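Local structure of MHC class I antigen (Anolis carolinensis, 7CPO) at residues M200-C205 with W246-V251; E185-K190 with V263-L268; Y9-V14 with F97-G102; D31-V36 with P47-I52. The protein probably presents peptides to T cells, as class I MHC molecules do, holding them in a groove while paired with beta2-microglobulin. One frame throughout, in Å; residues are numbered along the deposited sequence. Where two conformers were deposited one is given.

Contact 1. Residues M200-C205 with W246-V251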
loop_
_atom_site.group_PDB
_atom_site.type_symbol
_atom_site.label_atom_id
_atom_site.label_comp_id
_atom_site.label_asym_id
_atom_site.label_seq_id
_atom_site.Cartn_x
_atom_site.Cartn_y
_atom_site.Cartn_z
ATOM N N MET A 200 18.321 -6.432 31.265
ATOM C CA MET A 200 18.668 -5.508 30.200
ATOM C C MET A 200 17.445 -4.663 29.876
ATOM O O MET A 200 16.326 -5.007 30.249
ATOM C CB MET A 200 19.149 -6.267 28.959
ATOM C CG MET A 200 20.368 -7.139 29.206
ATOM S SD MET A 200 21.837 -6.221 29.719
ATOM C CE MET A 200 22.556 -5.831 28.134
ATOM N N GLU A 201 17.660 -3.540 29.197
ATOM C CA GLU A 201 16.568 -2.652 28.812
ATOM C C GLU A 201 16.454 -2.605 27.298
ATOM O O GLU A 201 17.462 -2.658 26.589
ATOM C CB GLU A 201 16.778 -1.223 29.334
ATOM C CG GLU A 201 16.504 -1.037 30.809
ATOM C CD GLU A 201 16.811 0.366 31.302
ATOM O OE1 GLU A 201 17.285 1.205 30.500
ATOM O OE2 GLU A 201 16.588 0.625 32.502
ATOM N N THR A 202 15.220 -2.505 26.807
ATOM C CA THR A 202 14.958 -2.218 25.400
ATOM C C THR A 202 14.536 -0.758 25.275
ATOM O O THR A 202 13.551 -0.333 25.897
ATOM C CB THR A 202 13.879 -3.132 24.818
ATOM O OG1 THR A 202 14.265 -4.496 24.986
ATOM C CG2 THR A 202 13.707 -2.850 23.315
ATOM N N LEU A 203 15.289 0.010 24.491
ATOM C CA LEU A 203 14.947 1.396 24.199
ATOM C C LEU A 203 14.147 1.451 22.899
ATOM O O LEU A 203 14.634 1.018 21.845
ATOM C CB LEU A 203 16.209 2.256 24.105
ATOM C CG LEU A 203 17.095 2.394 25.358
ATOM C CD1 LEU A 203 18.165 3.481 25.175
ATOM C CD2 LEU A 203 16.264 2.658 26.609
ATOM N N ILE A 204 12.925 1.982 22.967
ATOM C CA ILE A 204 12.034 2.041 21.809
ATOM C C ILE A 204 11.964 3.469 21.286
ATOM O O ILE A 204 11.711 4.411 22.046
ATOM C CB ILE A 204 10.630 1.525 22.148
ATOM C CG1 ILE A 204 10.710 0.078 22.625
ATOM C CG2 ILE A 204 9.714 1.651 20.935
ATOM C CD1 ILE A 204 9.402 -0.434 23.147
ATOM N N CYS A 205 12.179 3.632 19.990
ATOM C CA CYS A 205 12.032 4.929 19.336
ATOM C C CYS A 205 10.777 4.904 18.460
ATOM O O CYS A 205 10.759 4.234 17.421
ATOM C CB CYS A 205 13.278 5.253 18.521
ATOM S SG CYS A 205 13.180 6.859 17.789
ATOM N N TRP A 246 8.607 2.249 14.218
ATOM C CA TRP A 246 9.430 2.232 15.422
ATOM C C TRP A 246 10.738 1.491 15.168
ATOM O O TRP A 246 10.868 0.697 14.232
ATOM C CB TRP A 246 8.702 1.594 16.610
ATOM C CG TRP A 246 8.318 0.173 16.397
ATOM C CD1 TRP A 246 7.095 -0.296 15.995
ATOM C CD2 TRP A 246 9.143 -0.977 16.591
ATOM N NE1 TRP A 246 7.115 -1.670 15.914
ATOM C CE2 TRP A 246 8.360 -2.112 16.274
ATOM C CE3 TRP A 246 10.469 -1.164 16.997
ATOM C CZ2 TRP A 246 8.863 -3.409 16.352
ATOM C CZ3 TRP A 246 10.970 -2.458 17.066
ATOM C CH2 TRP A 246 10.166 -3.562 16.748
ATOM N N ARG A 247 11.710 1.760 16.037
ATOM C CA ARG A 247 13.006 1.104 16.015
ATOM C C ARG A 247 13.499 0.936 17.444
ATOM O O ARG A 247 13.453 1.886 18.233
ATOM C CB ARG A 247 14.016 1.909 15.212
ATOM C CG ARG A 247 15.181 1.095 14.727
ATOM C CD ARG A 247 16.064 1.983 13.889
ATOM N NE ARG A 247 17.200 1.262 13.315
ATOM C CZ ARG A 247 17.156 0.540 12.198
ATOM N NH1 ARG A 247 16.021 0.435 11.519
ATOM N NH2 ARG A 247 18.257 -0.057 11.750
ATOM N N SER A 248 13.994 -0.262 17.755
ATOM C CA SER A 248 14.376 -0.651 19.104
ATOM C C SER A 248 15.819 -1.134 19.145
ATOM O O SER A 248 16.397 -1.551 18.138
ATOM C CB SER A 248 13.467 -1.754 19.642
ATOM O OG SER A 248 13.669 -2.943 18.904
ATOM N N VAL A 249 16.393 -1.062 20.343
ATOM C CA VAL A 249 17.724 -1.585 20.630
ATOM C C VAL A 249 17.722 -2.114 22.060
ATOM O O VAL A 249 17.063 -1.557 22.943
ATOM C CB VAL A 249 18.814 -0.508 20.408
ATOM C CG1 VAL A 249 18.546 0.719 21.272
ATOM C CG2 VAL A 249 20.210 -1.082 20.672
ATOM N N LYS A 250 18.416 -3.224 22.283
ATOM C CA LYS A 250 18.604 -3.727 23.634
ATOM C C LYS A 250 19.895 -3.129 24.178
ATOM O O LYS A 250 20.969 -3.321 23.593
ATOM C CB LYS A 250 18.633 -5.254 23.689
ATOM C CG LYS A 250 18.465 -5.743 25.134
ATOM C CD LYS A 250 18.420 -7.259 25.305
ATOM C CE LYS A 250 16.963 -7.747 25.482
ATOM N NZ LYS A 250 16.305 -7.248 26.743
ATOM N N VAL A 251 19.782 -2.365 25.260
ATOM C CA VAL A 251 20.926 -1.670 25.823
ATOM C C VAL A 251 21.168 -2.181 27.225
ATOM O O VAL A 251 20.347 -2.873 27.830
ATOM C CB VAL A 251 20.767 -0.141 25.844
ATOM C CG1 VAL A 251 20.373 0.372 24.470
ATOM C CG2 VAL A 251 19.775 0.269 26.927
#

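Contact 2. Residues E185-K190 with V263-L268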
loop_
_atom_site.group_PDB
_atom_site.type_symbol
_atom_site.label_atom_id
_atom_site.label_comp_id
_atom_site.label_asym_id
_atom_site.label_seq_id
_atom_site.Cartn_x
_atom_site.Cartn_y
_atom_site.Cartn_z
ATOM N N GLU A 185 5.146 16.822 6.517
ATOM C CA GLU A 185 4.701 16.793 7.905
ATOM C C GLU A 185 5.854 16.310 8.780
ATOM O O GLU A 185 6.513 15.320 8.448
ATOM C CB GLU A 185 3.468 15.905 8.067
ATOM C CG GLU A 185 2.284 16.373 7.234
ATOM C CD GLU A 185 0.929 16.119 7.897
ATOM O OE1 GLU A 185 0.799 16.363 9.123
ATOM O OE2 GLU A 185 -0.014 15.688 7.184
ATOM N N VAL A 186 6.089 17.011 9.886
ATOM C CA VAL A 186 7.297 16.798 10.701
ATOM C C VAL A 186 7.164 15.502 11.497
ATOM O O VAL A 186 6.134 15.282 12.148
ATOM C CB VAL A 186 7.529 17.988 11.629
ATOM C CG1 VAL A 186 8.803 17.781 12.434
ATOM C CG2 VAL A 186 7.603 19.278 10.826
ATOM N N PRO A 187 8.153 14.610 11.456
ATOM C CA PRO A 187 8.134 13.445 12.346
ATOM C C PRO A 187 8.054 13.852 13.813
ATOM O O PRO A 187 8.575 14.889 14.233
ATOM C CB PRO A 187 9.464 12.743 12.047
ATOM C CG PRO A 187 9.898 13.277 10.734
ATOM C CD PRO A 187 9.374 14.664 10.638
ATOM N N GLU A 188 7.377 13.008 14.583
ATOM C CA GLU A 188 7.191 13.162 16.020
ATOM C C GLU A 188 7.892 11.977 16.666
ATOM O O GLU A 188 7.409 10.841 16.562
ATOM C CB GLU A 188 5.697 13.209 16.374
ATOM C CG GLU A 188 4.893 14.254 15.576
ATOM C CD GLU A 188 3.502 13.772 15.091
ATOM O OE1 GLU A 188 2.903 12.857 15.704
ATOM O OE2 GLU A 188 3.000 14.330 14.088
ATOM N N VAL A 189 9.028 12.242 17.320
ATOM C CA VAL A 189 9.949 11.216 17.814
ATOM C C VAL A 189 9.858 11.131 19.332
ATOM O O VAL A 189 10.087 12.125 20.033
ATOM C CB VAL A 189 11.399 11.514 17.408
ATOM C CG1 VAL A 189 12.303 10.324 17.765
ATOM C CG2 VAL A 189 11.485 11.874 15.936
ATOM N N LYS A 190 9.581 9.940 19.840
ATOM C CA LYS A 190 9.448 9.717 21.270
ATOM C C LYS A 190 10.228 8.464 21.643
ATOM O O LYS A 190 10.053 7.415 21.023
ATOM C CB LYS A 190 7.963 9.586 21.653
ATOM C CG LYS A 190 7.691 9.120 23.063
ATOM C CD LYS A 190 6.888 10.174 23.784
ATOM C CE LYS A 190 6.419 9.719 25.153
ATOM N NZ LYS A 190 5.395 8.672 25.030
ATOM N N VAL A 263 17.203 10.507 13.479
ATOM C CA VAL A 263 16.117 10.577 12.505
ATOM C C VAL A 263 16.421 11.662 11.475
ATOM O O VAL A 263 16.696 12.812 11.837
ATOM C CB VAL A 263 14.760 10.854 13.189
ATOM C CG1 VAL A 263 13.648 10.948 12.146
ATOM C CG2 VAL A 263 14.445 9.775 14.203
ATOM N N GLU A 264 16.358 11.301 10.193
ATOM C CA GLU A 264 16.534 12.252 9.097
ATOM C C GLU A 264 15.302 12.211 8.199
ATOM O O GLU A 264 14.835 11.127 7.824
ATOM C CB GLU A 264 17.806 11.953 8.280
ATOM N N HIS A 265 14.793 13.389 7.842
ATOM C CA HIS A 265 13.551 13.484 7.089
ATOM C C HIS A 265 13.436 14.871 6.474
ATOM O O HIS A 265 13.986 15.841 7.004
ATOM C CB HIS A 265 12.355 13.202 7.999
ATOM C CG HIS A 265 11.056 13.038 7.273
ATOM N ND1 HIS A 265 10.208 14.094 7.016
ATOM C CD2 HIS A 265 10.449 11.937 6.773
ATOM C CE1 HIS A 265 9.136 13.650 6.387
ATOM N NE2 HIS A 265 9.256 12.344 6.229
ATOM N N ASP A 266 12.687 14.959 5.365
ATOM C CA ASP A 266 12.435 16.256 4.728
ATOM C C ASP A 266 11.812 17.279 5.688
ATOM O O ASP A 266 11.991 18.489 5.507
ATOM C CB ASP A 266 11.520 16.086 3.515
ATOM C CG ASP A 266 12.203 15.407 2.337
ATOM O OD1 ASP A 266 13.403 15.050 2.428
ATOM O OD2 ASP A 266 11.522 15.253 1.302
ATOM N N GLY A 267 11.054 16.828 6.688
ATOM C CA GLY A 267 10.490 17.775 7.634
ATOM C C GLY A 267 11.488 18.351 8.613
ATOM O O GLY A 267 11.166 19.327 9.299
ATOM N N LEU A 268 12.684 17.770 8.697
ATOM C CA LEU A 268 13.712 18.199 9.640
ATOM C C LEU A 268 14.815 18.895 8.859
ATOM O O LEU A 268 15.605 18.227 8.171
ATOM C CB LEU A 268 14.279 17.004 10.415
ATOM C CG LEU A 268 13.274 16.041 11.039
ATOM C CD1 LEU A 268 14.000 14.865 11.620
ATOM C CD2 LEU A 268 12.451 16.734 12.092
#

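Contact 3. Residues Y9-V14 with F97-G102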
loop_
_atom_site.group_PDB
_atom_site.type_symbol
_atom_site.label_atom_id
_atom_site.label_comp_id
_atom_site.label_asym_id
_atom_site.label_seq_id
_atom_site.Cartn_x
_atom_site.Cartn_y
_atom_site.Cartn_z
ATOM N N TYR A 9 -1.939 2.342 -10.949
ATOM C CA TYR A 9 -3.217 1.649 -10.785
ATOM C C TYR A 9 -3.017 0.201 -10.333
ATOM O O TYR A 9 -2.108 -0.494 -10.800
ATOM C CB TYR A 9 -4.032 1.666 -12.083
ATOM C CG TYR A 9 -4.622 3.022 -12.353
ATOM C CD1 TYR A 9 -5.746 3.458 -11.657
ATOM C CD2 TYR A 9 -4.050 3.879 -13.283
ATOM C CE1 TYR A 9 -6.291 4.719 -11.886
ATOM C CE2 TYR A 9 -4.578 5.145 -13.522
ATOM C CZ TYR A 9 -5.702 5.556 -12.814
ATOM O OH TYR A 9 -6.251 6.799 -13.040
ATOM N N PHE A 10 -3.888 -0.264 -9.440
ATOM C CA PHE A 10 -3.793 -1.610 -8.889
ATOM C C PHE A 10 -5.164 -2.262 -8.954
ATOM O O PHE A 10 -6.107 -1.807 -8.291
ATOM C CB PHE A 10 -3.300 -1.590 -7.438
ATOM C CG PHE A 10 -1.967 -0.948 -7.248
ATOM C CD1 PHE A 10 -0.810 -1.725 -7.227
ATOM C CD2 PHE A 10 -1.870 0.429 -7.042
ATOM C CE1 PHE A 10 0.448 -1.134 -7.013
ATOM C CE2 PHE A 10 -0.632 1.026 -6.838
ATOM C CZ PHE A 10 0.543 0.238 -6.811
ATOM N N VAL A 11 -5.262 -3.348 -9.713
ATOM C CA VAL A 11 -6.524 -4.007 -9.992
ATOM C C VAL A 11 -6.429 -5.453 -9.531
ATOM O O VAL A 11 -5.459 -6.144 -9.860
ATOM C CB VAL A 11 -6.856 -3.922 -11.489
ATOM C CG1 VAL A 11 -8.260 -4.339 -11.729
ATOM C CG2 VAL A 11 -6.625 -2.500 -11.974
ATOM N N THR A 12 -7.452 -5.918 -8.805
ATOM C CA THR A 12 -7.450 -7.237 -8.174
ATOM C C THR A 12 -8.777 -7.929 -8.420
ATOM O O THR A 12 -9.842 -7.371 -8.126
ATOM C CB THR A 12 -7.224 -7.161 -6.652
ATOM O OG1 THR A 12 -5.927 -6.643 -6.373
ATOM C CG2 THR A 12 -7.337 -8.523 -6.044
ATOM N N SER A 13 -8.710 -9.163 -8.896
ATOM C CA SER A 13 -9.894 -9.941 -9.207
ATOM C C SER A 13 -9.742 -11.319 -8.582
ATOM O O SER A 13 -8.729 -11.992 -8.804
ATOM C CB SER A 13 -10.081 -10.030 -10.720
ATOM O OG SER A 13 -11.446 -10.138 -11.061
ATOM N N VAL A 14 -10.727 -11.716 -7.776
ATOM C CA VAL A 14 -10.757 -13.001 -7.087
ATOM C C VAL A 14 -11.977 -13.776 -7.567
ATOM O O VAL A 14 -13.053 -13.192 -7.744
ATOM C CB VAL A 14 -10.810 -12.820 -5.554
ATOM C CG1 VAL A 14 -10.607 -14.158 -4.857
ATOM C CG2 VAL A 14 -9.791 -11.803 -5.097
ATOM N N PHE A 97 -6.397 -12.800 -9.954
ATOM C CA PHE A 97 -5.777 -12.117 -11.079
ATOM C C PHE A 97 -5.516 -10.662 -10.703
ATOM O O PHE A 97 -6.413 -9.980 -10.204
ATOM C CB PHE A 97 -6.654 -12.195 -12.314
ATOM C CG PHE A 97 -5.922 -11.898 -13.574
ATOM C CD1 PHE A 97 -5.066 -12.839 -14.125
ATOM C CD2 PHE A 97 -6.068 -10.671 -14.202
ATOM C CE1 PHE A 97 -4.371 -12.562 -15.306
ATOM C CE2 PHE A 97 -5.383 -10.392 -15.370
ATOM C CZ PHE A 97 -4.536 -11.339 -15.927
ATOM N N GLN A 98 -4.289 -10.196 -10.929
ATOM C CA GLN A 98 -3.872 -8.852 -10.551
ATOM C C GLN A 98 -3.222 -8.158 -11.740
ATOM O O GLN A 98 -2.562 -8.789 -12.567
ATOM C CB GLN A 98 -2.874 -8.852 -9.395
ATOM C CG GLN A 98 -3.419 -9.121 -7.998
ATOM C CD GLN A 98 -2.287 -9.513 -7.041
ATOM O OE1 GLN A 98 -1.793 -10.642 -7.088
ATOM N NE2 GLN A 98 -1.859 -8.572 -6.185
ATOM N N TRP A 99 -3.410 -6.846 -11.804
ATOM C CA TRP A 99 -2.906 -6.016 -12.885
ATOM C C TRP A 99 -2.361 -4.750 -12.254
ATOM O O TRP A 99 -3.081 -4.087 -11.503
ATOM C CB TRP A 99 -4.032 -5.694 -13.870
ATOM C CG TRP A 99 -3.739 -4.791 -15.059
ATOM C CD1 TRP A 99 -2.563 -4.652 -15.748
ATOM C CD2 TRP A 99 -4.693 -3.948 -15.724
ATOM N NE1 TRP A 99 -2.727 -3.758 -16.796
ATOM C CE2 TRP A 99 -4.024 -3.314 -16.795
ATOM C CE3 TRP A 99 -6.047 -3.659 -15.505
ATOM C CZ2 TRP A 99 -4.664 -2.406 -17.641
ATOM C CZ3 TRP A 99 -6.687 -2.753 -16.355
ATOM C CH2 TRP A 99 -5.993 -2.142 -17.405
ATOM N N MET A 100 -1.095 -4.433 -12.512
ATOM C CA MET A 100 -0.565 -3.141 -12.092
ATOM C C MET A 100 0.054 -2.439 -13.290
ATOM O O MET A 100 0.717 -3.061 -14.123
ATOM C CB MET A 100 0.456 -3.255 -10.918
ATOM C CG MET A 100 1.601 -4.215 -11.123
ATOM S SD MET A 100 2.609 -4.462 -9.625
ATOM C CE MET A 100 3.367 -2.845 -9.435
ATOM N N TYR A 101 -0.192 -1.144 -13.383
ATOM C CA TYR A 101 0.384 -0.367 -14.458
ATOM C C TYR A 101 0.489 1.075 -14.016
ATOM O O TYR A 101 -0.259 1.533 -13.147
ATOM C CB TYR A 101 -0.437 -0.470 -15.747
ATOM C CG TYR A 101 -1.849 0.060 -15.690
ATOM C CD1 TYR A 101 -2.161 1.325 -16.178
ATOM C CD2 TYR A 101 -2.878 -0.721 -15.198
ATOM C CE1 TYR A 101 -3.456 1.801 -16.163
ATOM C CE2 TYR A 101 -4.166 -0.262 -15.180
ATOM C CZ TYR A 101 -4.457 1.006 -15.666
ATOM O OH TYR A 101 -5.764 1.469 -15.639
ATOM N N GLY A 102 1.421 1.781 -14.635
ATOM C CA GLY A 102 1.560 3.196 -14.383
ATOM C C GLY A 102 2.863 3.700 -14.961
ATOM O O GLY A 102 3.579 2.977 -15.650
#

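Contact 4. Residues D31-V36 with P47-I52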
loop_
_atom_site.group_PDB
_atom_site.type_symbol
_atom_site.label_atom_id
_atom_site.label_comp_id
_atom_site.label_asym_id
_atom_site.label_seq_id
_atom_site.Cartn_x
_atom_site.Cartn_y
_atom_site.Cartn_z
ATOM N N ASP A 31 1.879 8.974 -6.100
ATOM C CA ASP A 31 2.894 8.963 -5.038
ATOM C C ASP A 31 2.335 8.420 -3.725
ATOM O O ASP A 31 2.365 9.089 -2.686
ATOM C CB ASP A 31 3.451 10.359 -4.773
ATOM C CG ASP A 31 4.203 10.914 -5.922
ATOM O OD1 ASP A 31 4.658 10.127 -6.768
ATOM O OD2 ASP A 31 4.346 12.152 -5.958
ATOM N N ASP A 32 1.790 7.212 -3.787
ATOM C CA ASP A 32 1.186 6.549 -2.615
ATOM C C ASP A 32 0.134 7.409 -1.888
ATOM O O ASP A 32 -0.231 7.098 -0.752
ATOM C CB ASP A 32 2.255 6.018 -1.626
ATOM C CG ASP A 32 3.016 7.117 -0.862
ATOM O OD1 ASP A 32 2.393 8.059 -0.323
ATOM O OD2 ASP A 32 4.267 7.020 -0.794
ATOM N N GLN A 33 -0.423 8.450 -2.522
ATOM C CA GLN A 33 -1.706 9.016 -2.099
ATOM C C GLN A 33 -2.798 8.456 -2.999
ATOM O O GLN A 33 -2.741 8.615 -4.222
ATOM C CB GLN A 33 -1.723 10.542 -2.165
ATOM C CG GLN A 33 -3.021 11.165 -1.684
ATOM C CD GLN A 33 -2.907 12.682 -1.454
ATOM O OE1 GLN A 33 -3.838 13.449 -1.754
ATOM N NE2 GLN A 33 -1.753 13.120 -0.928
ATOM N N GLU A 34 -3.775 7.783 -2.412
ATOM C CA GLU A 34 -4.861 7.253 -3.215
ATOM C C GLU A 34 -5.767 8.400 -3.644
ATOM O O GLU A 34 -6.111 9.255 -2.834
ATOM C CB GLU A 34 -5.635 6.209 -2.428
ATOM C CG GLU A 34 -6.872 5.727 -3.137
ATOM C CD GLU A 34 -7.687 4.755 -2.310
ATOM O OE1 GLU A 34 -7.231 4.372 -1.212
ATOM O OE2 GLU A 34 -8.783 4.376 -2.766
ATOM N N PHE A 35 -6.116 8.469 -4.924
ATOM C CA PHE A 35 -6.968 9.558 -5.374
ATOM C C PHE A 35 -8.252 9.106 -6.054
ATOM O O PHE A 35 -9.214 9.885 -6.081
ATOM C CB PHE A 35 -6.195 10.517 -6.305
ATOM C CG PHE A 35 -5.912 9.973 -7.705
ATOM C CD1 PHE A 35 -6.679 10.381 -8.797
ATOM C CD2 PHE A 35 -4.840 9.123 -7.934
ATOM C CE1 PHE A 35 -6.411 9.914 -10.079
ATOM C CE2 PHE A 35 -4.568 8.656 -9.200
ATOM C CZ PHE A 35 -5.362 9.045 -10.277
ATOM N N VAL A 36 -8.322 7.873 -6.561
ATOM C CA VAL A 36 -9.545 7.343 -7.149
ATOM C C VAL A 36 -9.651 5.885 -6.752
ATOM O O VAL A 36 -8.653 5.228 -6.455
ATOM C CB VAL A 36 -9.585 7.468 -8.698
ATOM C CG1 VAL A 36 -9.812 8.931 -9.123
ATOM C CG2 VAL A 36 -8.292 6.892 -9.313
ATOM N N PRO A 47 -14.063 9.603 -6.762
ATOM C CA PRO A 47 -12.977 10.410 -6.212
ATOM C C PRO A 47 -12.730 10.047 -4.760
ATOM O O PRO A 47 -13.661 9.760 -4.005
ATOM C CB PRO A 47 -13.497 11.846 -6.340
ATOM C CG PRO A 47 -14.953 11.708 -6.338
ATOM C CD PRO A 47 -15.249 10.416 -7.071
ATOM N N LYS A 48 -11.461 10.072 -4.372
ATOM C CA LYS A 48 -11.058 9.764 -3.011
ATOM C C LYS A 48 -10.404 10.937 -2.308
ATOM O O LYS A 48 -10.039 10.806 -1.139
ATOM C CB LYS A 48 -10.089 8.570 -3.006
ATOM C CG LYS A 48 -10.720 7.294 -3.532
ATOM C CD LYS A 48 -11.859 6.815 -2.620
ATOM C CE LYS A 48 -11.300 6.148 -1.359
ATOM N NZ LYS A 48 -12.394 5.726 -0.451
ATOM N N VAL A 49 -10.211 12.057 -3.002
ATOM C CA VAL A 49 -9.576 13.252 -2.447
ATOM C C VAL A 49 -10.235 14.470 -3.089
ATOM O O VAL A 49 -10.811 14.375 -4.168
ATOM C CB VAL A 49 -8.045 13.274 -2.697
ATOM C CG1 VAL A 49 -7.372 12.108 -2.019
ATOM C CG2 VAL A 49 -7.714 13.279 -4.190
ATOM N N PRO A 50 -10.161 15.624 -2.424
ATOM C CA PRO A 50 -10.911 16.780 -2.948
ATOM C C PRO A 50 -10.361 17.316 -4.260
ATOM O O PRO A 50 -11.116 17.877 -5.062
ATOM C CB PRO A 50 -10.780 17.821 -1.821
ATOM C CG PRO A 50 -10.465 17.038 -0.609
ATOM C CD PRO A 50 -9.610 15.897 -1.088
ATOM N N TRP A 51 -9.075 17.169 -4.511
ATOM C CA TRP A 51 -8.479 17.919 -5.603
ATOM C C TRP A 51 -8.755 17.305 -6.970
ATOM O O TRP A 51 -8.647 18.015 -7.978
ATOM C CB TRP A 51 -6.970 18.076 -5.370
ATOM C CG TRP A 51 -6.153 16.810 -5.118
ATOM C CD1 TRP A 51 -5.637 16.390 -3.915
ATOM C CD2 TRP A 51 -5.701 15.851 -6.098
ATOM N NE1 TRP A 51 -4.903 15.230 -4.087
ATOM C CE2 TRP A 51 -4.930 14.877 -5.412
ATOM C CE3 TRP A 51 -5.887 15.710 -7.484
ATOM C CZ2 TRP A 51 -4.353 13.774 -6.066
ATOM C CZ3 TRP A 51 -5.299 14.611 -8.138
ATOM C CH2 TRP A 51 -4.540 13.666 -7.424
ATOM N N ILE A 52 -9.142 16.026 -7.039
ATOM C CA ILE A 52 -9.352 15.404 -8.348
ATOM C C ILE A 52 -10.591 15.957 -9.050
ATOM O O ILE A 52 -10.697 15.839 -10.280
ATOM C CB ILE A 52 -9.392 13.861 -8.223
ATOM C CG1 ILE A 52 -9.426 13.177 -9.595
ATOM C CG2 ILE A 52 -10.562 13.398 -7.342
ATOM C CD1 ILE A 52 -8.365 13.625 -10.545
#

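Contact 1. Residues M200-C205 with W246-V251
Two neighbouring antiparallel strands of the immunoglobulin C1-set domain meet here, the central pair of the sheet that also holds strands 188-193 and 230-237. Backbone bonding comes first: the hydrogen-bonded pairs Glu201-Val251, Leu203-Val249 and Cys205-Arg247 each exchange two N-H...O bonds. The shortest runs from Val251 N to Glu201 O (2.7 Å), nearly along the C=O axis. In the non-hydrogen-bonded pairs the strands close up, and CA-H...O contacts help, as from Ser248 CA to Leu203 O at 3.2 Å.

Apolar packing fills the face bearing Leu203, Val249 and Val251. Leu203 and Val251 cross at about a right angle, CG of the leucine lying 3.8 Å from Val251 CG2, while Leu203 CB rests 4.0 Å from Val249 CG1. Trp219 covers Leu203, Cys205 and Val249 from the opposing sheet, and Cys205 is bonded to Cys261, the disulfide that pins the two sheets of such a domain.

Charged side chains find their partners beyond the pair. Glu201 forms salt bridges to Arg256 and Arg193. On the other face Lys250 bends at chi3 and chi4, so its chain folds back over Met200 and Thr202 while its amine pairs with Glu195; along the way Lys250 NZ passes 3.7 Å from Met200 CB and 3.8 Å from Thr202 OG1.

Contact 2. Residues E185-K190 with V263-L268
The imidazole of His265 carries the Pro187 ring over one face, with Pro187 CG 4.0 Å from the ring centroid and 28° off its normal, a CH-pi contact; at its edge, in plane, sits Gly267 CA. This is the end of the immunoglobulin C1-set domain where the chain enters strand 188-193, lying against the type I turn His265-Leu268 that follows strand 259-264. Both imidazole nitrogens are used: ND1 accepts from Gly267 N (2.9 Å, nearly straight at 169°), and NE2 bonds to Pro212 O, which favours a neutral ring protonated on NE2. Together they fix the ring's rotation and present its face to the proline. Leu268 comes tip to tip with Pro187 and also meets Val186, its CD2 lying 3.8 Å from Val186 CG1. Further into the sandwich Val189 and Val263 extend from facing sheets, and their CG2 atoms (Val189 CG2 to Val263 CG2) meet at 4.0 Å.

Contact 3. Residues Y9-V14 with F97-G102
Six backbone hydrogen bonds lace these antiparallel strands together, two in each of the pairs Tyr9-Tyr101, Val11-Trp99 and Ser13-Phe97. The bond from Tyr9 N to Tyr101 O (2.9 Å) is almost perfectly straight at 178°, whereas its return, Tyr101 N to Tyr9 O, stretches to 3.3 Å. At the other end Phe97 N reaches Ser13 O at 2.7 Å.

The phenol groups are held too: Tyr9 OH bonds to Tyr45, Tyr101 OH to Tyr26, and both hydroxyls to the backbone of the bound peptide. Between them, Tyr101 takes the crowded first torsion (chi1 63°), which tips its ring across the strands until Tyr9 CB lies over its face, 3.9 Å from the centroid. The two rings are near parallel but slid apart and barely overlap; their closest ring carbons, Tyr9 CD2 and Tyr101 CE1, are 3.6 Å apart. Next along, Val11 lies beside Trp99 and touches its benzene portion, Val11 CG2 to Trp99 CE3 at 3.8 Å.

On the reverse face Phe10 and Met100 run side by side, as do Thr12 and Gln98. Beta2-microglobulin covers this side: its Phe56 meets Phe10 edge-to-face, and its Trp60 carbonyl holds Gln98 NE2. One sheet thus serves two partners, as in the class I MHC platform, where the central strands form the floor of the peptide-binding groove.

Contact 4. Residues D31-V36 with P47-I52
Trp51 NE1 gives its hydrogen to Gln33 OE1 at 3.1 Å in a nearly straight bond (167°), the side chains meeting tip to tip. The acceptor lies in the indole plane, but the donor stands 38° above the plane of the amide carbonyl. A weak bond to Thr180 OG1 gives OE1 a second partner. The extended Gln33 chain, its CG anti to the backbone N, carries the amide out to the indole.

The second bond is made by backbone: Lys48 N donates to Phe35 O at 2.8 Å, again from well above the carbonyl plane. Here strand 33-39, near the edge of the class I MHC platform, pairs with the end of strand 44-47 before the loop to helix 62-87. Phe35 and Val36 both bond to Gly28 on the adjacent strand, a beta bulge.

Glu34 and Lys48 cross obliquely without forming a salt bridge, Glu34 OE2 staying 4.5 Å from Lys48 NZ. Asp53 of beta2-microglobulin comes close to that carboxylate and makes a weak, long ion pair with the lysine, whose charge probably eases the repulsion between the two acids.

Apolar contacts complete the junction: Phe35 CB sits 3.7 Å from Trp51 CH2, with the two rings near parallel but slid apart. Ile52 CG1 reaches the edge of the Phe35 ring, 4.0 Å from Phe35 CD1, and Val49 CG2 lies 3.8 Å from Phe35 CB.

Overall arrangement
Contacts 3 and 4 belong to the peptide-binding platform and come first along the chain, contact 4 nested inside the loop closed by contact 3. They share the eight-stranded sheet, their centres about 17 Å apart, and touch where Tyr9 packs on Phe35 and Val36. Contacts 1 and 2 follow in the immunoglobulin domain, contact 1 nested within contact 2. Their centres lie about 19 Å apart, and Cys205 packs against Val189 between adjacent strands of one sheet. Across the two domains, contacts 2 and 4 come nearest, with closest atoms about 9 Å apart, whereas contacts 1 and 3 have centres about 39 Å apart. Peptide binding and the membrane-proximal immunoglobulin fold thus rest on separate cores.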